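SAP-like pentraxin (Limulus polyphemus, PDB 3FLP) probably acts as a calcium-dependent lectin, a pentraxin of the horseshoe crab that assembles into two stacked rings of seven subunits and binds two calcium ions per subunit. Local coordinates at residues R32-P42 with Q98-V109. Residues are numbered along the deposited sequence; the frame is centred on the assembly and turned at random.
Sequences RQLTVCQRIKP and QWYHVCHVWSGV
Cys-37 and Cys-103 face each other in a non-hydrogen-bonded pair of the antiparallel strands 33-42 and 100-107, and a disulfide, SG to SG 2.0 Å, bridges them. With CA atoms only 4.0 Å apart, the CB atoms come near enough for cysteines to join. Methyl CG2 of Thr-35 rests on Cys-103 SG at 3.5 Å, while CB of Cys-37 meets CE1 of His-101. Beyond, His-101 CD2 lies centrally over one face of the Arg-39 guanidinium, the planes 63° apart; NE of Arg-39 is salt-bridged to Asp-165. Helix 175-182 covers the disulfide through Val-178 and Val-181.

The other face, turned toward strand 60-68, carries Ile-40, whose CD1 butts against Val-102 CG2 at 3.8 Å. Farther along, a water donates to Val-36 O, accepts from Gln-38 NE2 and bonds His-104 ND1. At one end, with CG turned opposite the backbone N (chi1 174°), the indole of Trp-106 leans across to lay a face against Arg-32 O. At the other, Lys-41 CE sits over the five-membered ring of Trp-99, a CH-pi contact 3.6 Å from its centroid, and NZ forms a salt bridge with Glu-162. Such a disulfide-stapled strand pair is characteristic of the pentraxin beta-sandwich.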
ATOM      1  N   ARG A  32      47.072  -3.171  -7.120  1.00 11.99           N
ATOM      2  CA  ARG A  32      47.782  -4.428  -6.983  1.00 13.59           C
ATOM      3  C   ARG A  32      46.894  -5.567  -7.468  1.00 12.39           C
ATOM      4  O   ARG A  32      47.322  -6.714  -7.552  1.00 11.33           O
ATOM      5  CB  ARG A  32      48.277  -4.659  -5.548  1.00 18.22           C
ATOM      6  CG  ARG A  32      47.339  -4.313  -4.425  1.00 22.88           C
ATOM      7  CD  ARG A  32      47.961  -4.794  -3.110  1.00 26.89           C
ATOM      8  NE  ARG A  32      49.197  -4.093  -2.753  1.00 28.96           N
ATOM      9  CZ  ARG A  32      50.130  -4.591  -1.937  1.00 30.40           C
ATOM     10  NH1 ARG A  32      49.979  -5.796  -1.404  1.00 30.73           N
ATOM     11  NH2 ARG A  32      51.202  -3.879  -1.627  1.00 28.86           N
ATOM     12  N   GLN A  33      45.660  -5.218  -7.826  1.00 11.03           N
ATOM     13  CA  GLN A  33      44.679  -6.170  -8.337  1.00  9.42           C
ATOM     14  C   GLN A  33      43.774  -5.452  -9.332  1.00  8.91           C
ATOM     15  O   GLN A  33      43.564  -4.243  -9.240  1.00  9.65           O
ATOM     16  CB  GLN A  33      43.805  -6.725  -7.209  1.00  8.06           C
ATOM     17  CG  GLN A  33      44.543  -7.493  -6.130  1.00  9.18           C
ATOM     18  CD  GLN A  33      43.611  -7.930  -5.010  1.00  9.82           C
ATOM     19  OE1 GLN A  33      42.879  -7.112  -4.443  1.00 11.47           O
ATOM     20  NE2 GLN A  33      43.637  -9.212  -4.685  1.00  7.22           N
ATOM     21  N   LEU A  34      43.220  -6.199 -10.275  1.00  7.96           N
ATOM     22  CA  LEU A  34      42.347  -5.596 -11.258  1.00  7.49           C
ATOM     23  C   LEU A  34      41.390  -6.606 -11.869  1.00  7.69           C
ATOM     24  O   LEU A  34      41.780  -7.723 -12.212  1.00  7.73           O
ATOM     25  CB  LEU A  34      43.189  -4.948 -12.362  1.00  6.37           C
ATOM     26  CG  LEU A  34      42.558  -3.813 -13.165  1.00  5.58           C
ATOM     27  CD1 LEU A  34      42.333  -2.595 -12.264  1.00  5.19           C
ATOM     28  CD2 LEU A  34      43.488  -3.446 -14.316  1.00  7.77           C
ATOM     29  N   THR A  35      40.124  -6.217 -11.984  1.00  6.81           N
ATOM     30  CA  THR A  35      39.122  -7.069 -12.608  1.00  6.06           C
ATOM     31  C   THR A  35      38.476  -6.224 -13.704  1.00  6.70           C
ATOM     32  O   THR A  35      37.931  -5.146 -13.435  1.00  6.39           O
ATOM     33  CB  THR A  35      38.024  -7.532 -11.613  1.00  5.26           C
ATOM     34  OG1 THR A  35      38.606  -8.349 -10.588  1.00  4.29           O
ATOM     35  CG2 THR A  35      36.955  -8.348 -12.344  1.00  3.67           C
ATOM     36  N   VAL A  36      38.558  -6.704 -14.940  1.00  6.05           N
ATOM     37  CA  VAL A  36      37.979  -5.992 -16.075  1.00  6.26           C
ATOM     38  C   VAL A  36      36.885  -6.870 -16.681  1.00  8.02           C
ATOM     39  O   VAL A  36      37.150  -7.974 -17.164  1.00  6.90           O
ATOM     40  CB  VAL A  36      39.054  -5.677 -17.150  1.00  5.57           C
ATOM     41  CG1 VAL A  36      38.421  -4.926 -18.328  1.00  3.33           C
ATOM     42  CG2 VAL A  36      40.181  -4.847 -16.534  1.00  1.92           C
ATOM     43  N   CYS A  37      35.654  -6.375 -16.633  1.00  7.97           N
ATOM     44  CA  CYS A  37      34.507  -7.101 -17.160  1.00  9.42           C
ATOM     45  C   CYS A  37      33.822  -6.233 -18.225  1.00  9.05           C
ATOM     46  O   CYS A  37      33.788  -5.008 -18.109  1.00  8.00           O
ATOM     47  CB  CYS A  37      33.482  -7.364 -16.049  1.00 12.53           C
ATOM     48  SG  CYS A  37      33.630  -8.716 -14.816  1.00 16.95           S
ATOM     49  N   GLN A  38      33.281  -6.868 -19.261  1.00  8.51           N
ATOM     50  CA  GLN A  38      32.554  -6.143 -20.301  1.00  8.31           C
ATOM     51  C   GLN A  38      31.819  -7.091 -21.238  1.00  7.60           C
ATOM     52  O   GLN A  38      32.096  -8.288 -21.277  1.00  7.60           O
ATOM     53  CB  GLN A  38      33.483  -5.227 -21.129  1.00  8.72           C
ATOM     54  CG  GLN A  38      34.235  -5.906 -22.261  1.00  8.32           C
ATOM     55  CD  GLN A  38      35.593  -6.419 -21.833  1.00 10.72           C
ATOM     56  OE1 GLN A  38      36.549  -5.652 -21.715  1.00 10.97           O
ATOM     57  NE2 GLN A  38      35.684  -7.720 -21.588  1.00 11.45           N
ATOM     58  N   ARG A  39      30.868  -6.547 -21.986  1.00  7.42           N
ATOM     59  CA  ARG A  39      30.111  -7.337 -22.946  1.00  6.56           C
ATOM     60  C   ARG A  39      30.723  -7.050 -24.317  1.00  7.27           C
ATOM     61  O   ARG A  39      30.935  -5.891 -24.679  1.00  7.26           O
ATOM     62  CB  ARG A  39      28.631  -6.936 -22.894  1.00  5.63           C
ATOM     63  CG  ARG A  39      27.974  -7.297 -21.554  1.00  5.55           C
ATOM     64  CD  ARG A  39      26.652  -6.573 -21.285  1.00  2.28           C
ATOM     65  NE  ARG A  39      26.315  -6.710 -19.871  1.00  3.41           N
ATOM     66  CZ  ARG A  39      25.886  -7.840 -19.309  1.00  6.03           C
ATOM     67  NH1 ARG A  39      25.718  -8.936 -20.047  1.00  2.38           N
ATOM     68  NH2 ARG A  39      25.680  -7.893 -17.997  1.00  6.30           N
ATOM     69  N   ILE A  40      31.031  -8.105 -25.065  1.00  7.49           N
ATOM     70  CA  ILE A  40      31.631  -7.942 -26.382  1.00  8.88           C
ATOM     71  C   ILE A  40      31.004  -8.809 -27.466  1.00  9.42           C
ATOM     72  O   ILE A  40      30.509  -9.913 -27.208  1.00  8.08           O
ATOM     73  CB  ILE A  40      33.160  -8.260 -26.371  1.00 10.03           C
ATOM     74  CG1 ILE A  40      33.396  -9.667 -25.812  1.00 11.23           C
ATOM     75  CG2 ILE A  40      33.917  -7.212 -25.569  1.00 10.61           C
ATOM     76  CD1 ILE A  40      34.842 -10.137 -25.895  1.00 11.22           C
ATOM     77  N   LYS A  41      31.030  -8.274 -28.684  1.00  9.18           N
ATOM     78  CA  LYS A  41      30.529  -8.953 -29.871  1.00  8.33           C
ATOM     79  C   LYS A  41      31.712  -8.863 -30.831  1.00  8.23           C
ATOM     80  O   LYS A  41      31.920  -7.843 -31.477  1.00  8.57           O
ATOM     81  CB  LYS A  41      29.320  -8.218 -30.451  1.00  6.94           C
ATOM     82  CG  LYS A  41      28.849  -8.799 -31.781  1.00  7.84           C
ATOM     83  CD  LYS A  41      27.831  -7.912 -32.463  1.00  5.07           C
ATOM     84  CE  LYS A  41      26.556  -7.791 -31.649  1.00  7.22           C
ATOM     85  NZ  LYS A  41      25.508  -7.049 -32.412  1.00  8.49           N
ATOM     86  N   PRO A  42      32.516  -9.933 -30.920  1.00  8.83           N
ATOM     87  CA  PRO A  42      33.683  -9.932 -31.805  1.00  8.30           C
ATOM     88  C   PRO A  42      33.372 -10.054 -33.294  1.00 10.31           C
ATOM     89  O   PRO A  42      32.442 -10.764 -33.690  1.00 10.52           O
ATOM     90  CB  PRO A  42      34.500 -11.104 -31.272  1.00  8.26           C
ATOM     91  CG  PRO A  42      33.431 -12.079 -30.870  1.00  7.98           C
ATOM     92  CD  PRO A  42      32.398 -11.210 -30.189  1.00  7.19           C
ATOM     93  N   GLN A  98      27.934 -12.460 -32.329  1.00  7.86           N
ATOM     94  CA  GLN A  98      27.083 -12.710 -31.160  1.00  8.47           C
ATOM     95  C   GLN A  98      27.706 -12.102 -29.901  1.00  7.94           C
ATOM     96  O   GLN A  98      28.920 -11.908 -29.832  1.00  7.32           O
ATOM     97  CB  GLN A  98      26.865 -14.210 -30.937  1.00  7.59           C
ATOM     98  CG  GLN A  98      25.987 -14.859 -31.996  1.00  9.46           C
ATOM     99  CD  GLN A  98      24.652 -14.156 -32.136  1.00 10.66           C
ATOM    100  OE1 GLN A  98      23.821 -14.188 -31.227  1.00 10.78           O
ATOM    101  NE2 GLN A  98      24.447 -13.499 -33.271  1.00 11.31           N
ATOM    102  N   TRP A  99      26.863 -11.799 -28.917  1.00  7.44           N
ATOM    103  CA  TRP A  99      27.308 -11.205 -27.661  1.00  7.00           C
ATOM    104  C   TRP A  99      27.777 -12.233 -26.640  1.00  7.29           C
ATOM    105  O   TRP A  99      27.222 -13.326 -26.544  1.00  9.75           O
ATOM    106  CB  TRP A  99      26.184 -10.391 -27.017  1.00  5.79           C
ATOM    107  CG  TRP A  99      25.860  -9.087 -27.678  1.00  5.75           C
ATOM    108  CD1 TRP A  99      24.772  -8.808 -28.473  1.00  4.52           C
ATOM    109  CD2 TRP A  99      26.588  -7.856 -27.546  1.00  4.23           C
ATOM    110  NE1 TRP A  99      24.780  -7.478 -28.829  1.00  5.40           N
ATOM    111  CE2 TRP A  99      25.881  -6.872 -28.276  1.00  4.34           C
ATOM    112  CE3 TRP A  99      27.769  -7.490 -26.880  1.00  4.14           C
ATOM    113  CZ2 TRP A  99      26.317  -5.542 -28.357  1.00  2.46           C
ATOM    114  CZ3 TRP A  99      28.204  -6.170 -26.960  1.00  1.00           C
ATOM    115  CH2 TRP A  99      27.476  -5.212 -27.692  1.00  1.00           C
ATOM    116  N   TYR A 100      28.795 -11.861 -25.870  1.00  7.07           N
ATOM    117  CA  TYR A 100      29.338 -12.714 -24.816  1.00  6.64           C
ATOM    118  C   TYR A 100      29.804 -11.803 -23.691  1.00  6.99           C
ATOM    119  O   TYR A 100      30.203 -10.665 -23.936  1.00  7.34           O
ATOM    120  CB  TYR A 100      30.537 -13.533 -25.318  1.00  5.29           C
ATOM    121  CG  TYR A 100      30.220 -14.421 -26.495  1.00  7.14           C
ATOM    122  CD1 TYR A 100      30.354 -13.953 -27.801  1.00  5.81           C
ATOM    123  CD2 TYR A 100      29.716 -15.707 -26.302  1.00  9.05           C
ATOM    124  CE1 TYR A 100      29.991 -14.737 -28.885  1.00  8.57           C
ATOM    125  CE2 TYR A 100      29.341 -16.510 -27.388  1.00  8.05           C
ATOM    126  CZ  TYR A 100      29.478 -16.016 -28.675  1.00  9.68           C
ATOM    127  OH  TYR A 100      29.084 -16.788 -29.753  1.00 11.37           O
ATOM    128  N   HIS A 101      29.727 -12.277 -22.455  1.00  6.83           N
ATOM    129  CA  HIS A 101      30.223 -11.473 -21.357  1.00  7.54           C
ATOM    130  C   HIS A 101      31.580 -12.061 -21.029  1.00  7.99           C
ATOM    131  O   HIS A 101      31.718 -13.268 -20.840  1.00  7.50           O
ATOM    132  CB  HIS A 101      29.314 -11.524 -20.123  1.00  7.66           C
ATOM    133  CG  HIS A 101      29.733 -10.571 -19.044  1.00 10.53           C
ATOM    134  ND1 HIS A 101      30.738 -10.858 -18.143  1.00 10.90           N
ATOM    135  CD2 HIS A 101      29.342  -9.301 -18.777  1.00  9.54           C
ATOM    136  CE1 HIS A 101      30.947  -9.807 -17.370  1.00 11.56           C
ATOM    137  NE2 HIS A 101      30.114  -8.849 -17.734  1.00 11.19           N
ATOM    138  N   VAL A 102      32.588 -11.207 -20.983  1.00  8.59           N
ATOM    139  CA  VAL A 102      33.938 -11.657 -20.697  1.00  9.77           C
ATOM    140  C   VAL A 102      34.514 -10.869 -19.537  1.00  9.85           C
ATOM    141  O   VAL A 102      34.268  -9.668 -19.397  1.00  9.38           O
ATOM    142  CB  VAL A 102      34.847 -11.497 -21.955  1.00 10.97           C
ATOM    143  CG1 VAL A 102      36.314 -11.608 -21.571  1.00 10.98           C
ATOM    144  CG2 VAL A 102      34.498 -12.570 -22.980  1.00 10.68           C
ATOM    145  N   CYS A 103      35.267 -11.554 -18.690  1.00 10.17           N
ATOM    146  CA  CYS A 103      35.874 -10.896 -17.561  1.00 10.41           C
ATOM    147  C   CYS A 103      37.262 -11.468 -17.268  1.00  9.20           C
ATOM    148  O   CYS A 103      37.471 -12.676 -17.334  1.00  7.86           O
ATOM    149  CB  CYS A 103      34.968 -11.025 -16.329  1.00 13.38           C
ATOM    150  SG  CYS A 103      35.357  -9.755 -15.092  1.00 24.45           S
ATOM    151  N   HIS A 104      38.207 -10.578 -16.977  1.00  6.99           N
ATOM    152  CA  HIS A 104      39.574 -10.957 -16.639  1.00  7.56           C
ATOM    153  C   HIS A 104      39.807 -10.565 -15.187  1.00  7.64           C
ATOM    154  O   HIS A 104      39.609  -9.408 -14.816  1.00  8.22           O
ATOM    155  CB  HIS A 104      40.597 -10.214 -17.506  1.00  5.91           C
ATOM    156  CG  HIS A 104      40.676 -10.705 -18.918  1.00  7.38           C
ATOM    157  ND1 HIS A 104      39.645 -10.550 -19.822  1.00  6.74           N
ATOM    158  CD2 HIS A 104      41.682 -11.307 -19.594  1.00  6.31           C
ATOM    159  CE1 HIS A 104      40.016 -11.029 -20.996  1.00  6.13           C
ATOM    160  NE2 HIS A 104      41.248 -11.494 -20.884  1.00  8.21           N
ATOM    161  N   VAL A 105      40.223 -11.525 -14.373  1.00  7.30           N
ATOM    162  CA  VAL A 105      40.496 -11.285 -12.962  1.00  7.68           C
ATOM    163  C   VAL A 105      41.993 -11.456 -12.705  1.00  8.56           C
ATOM    164  O   VAL A 105      42.555 -12.520 -12.972  1.00  8.09           O
ATOM    165  CB  VAL A 105      39.712 -12.283 -12.085  1.00  7.75           C
ATOM    166  CG1 VAL A 105      40.165 -12.197 -10.639  1.00  4.12           C
ATOM    167  CG2 VAL A 105      38.209 -11.990 -12.200  1.00  7.73           C
ATOM    168  N   TRP A 106      42.635 -10.410 -12.194  1.00  7.06           N
ATOM    169  CA  TRP A 106      44.065 -10.465 -11.921  1.00  8.66           C
ATOM    170  C   TRP A 106      44.419 -10.003 -10.520  1.00  9.21           C
ATOM    171  O   TRP A 106      43.929  -8.976 -10.047  1.00  8.31           O
ATOM    172  CB  TRP A 106      44.856  -9.599 -12.903  1.00  6.67           C
ATOM    173  CG  TRP A 106      46.319  -9.530 -12.540  1.00  5.87           C
ATOM    174  CD1 TRP A 106      47.233 -10.544 -12.621  1.00  6.37           C
ATOM    175  CD2 TRP A 106      47.015  -8.406 -11.990  1.00  5.54           C
ATOM    176  NE1 TRP A 106      48.457 -10.122 -12.155  1.00  5.72           N
ATOM    177  CE2 TRP A 106      48.352  -8.813 -11.762  1.00  5.42           C
ATOM    178  CE3 TRP A 106      46.642  -7.094 -11.667  1.00  5.97           C
ATOM    179  CZ2 TRP A 106      49.319  -7.955 -11.226  1.00  4.89           C
ATOM    180  CZ3 TRP A 106      47.605  -6.238 -11.131  1.00  7.37           C
ATOM    181  CH2 TRP A 106      48.929  -6.676 -10.918  1.00  7.41           C
ATOM    182  N   SER A 107      45.298 -10.756  -9.871  1.00  8.29           N
ATOM    183  CA  SER A 107      45.746 -10.417  -8.533  1.00  9.48           C
ATOM    184  C   SER A 107      47.264 -10.470  -8.474  1.00  9.36           C
ATOM    185  O   SER A 107      47.858 -11.538  -8.622  1.00  9.03           O
ATOM    186  CB  SER A 107      45.163 -11.398  -7.513  1.00  8.18           C
ATOM    187  OG  SER A 107      45.585 -11.061  -6.204  1.00 10.49           O
ATOM    188  N   GLY A 108      47.888  -9.316  -8.270  1.00  9.09           N
ATOM    189  CA  GLY A 108      49.333  -9.276  -8.179  1.00  8.69           C
ATOM    190  C   GLY A 108      49.785  -9.733  -6.806  1.00  9.74           C
ATOM    191  O   GLY A 108      50.965 -10.033  -6.601  1.00 10.93           O
ATOM    192  N   VAL A 109      48.850  -9.792  -5.862  1.00  9.92           N
ATOM    193  CA  VAL A 109      49.175 -10.212  -4.505  1.00 10.69           C
ATOM    194  C   VAL A 109      49.650 -11.660  -4.507  1.00 12.17           C
ATOM    195  O   VAL A 109      50.661 -11.982  -3.886  1.00 13.15           O
ATOM    196  CB  VAL A 109      47.954 -10.083  -3.549  1.00  9.88           C
ATOM    197  CG1 VAL A 109      48.356 -10.472  -2.150  1.00  7.20           C
ATOM    198  CG2 VAL A 109      47.427  -8.648  -3.552  1.00  8.65           C
TER
HETATM  199  O   HOH W   1      37.748  -8.480 -19.663  1.00  2.65           O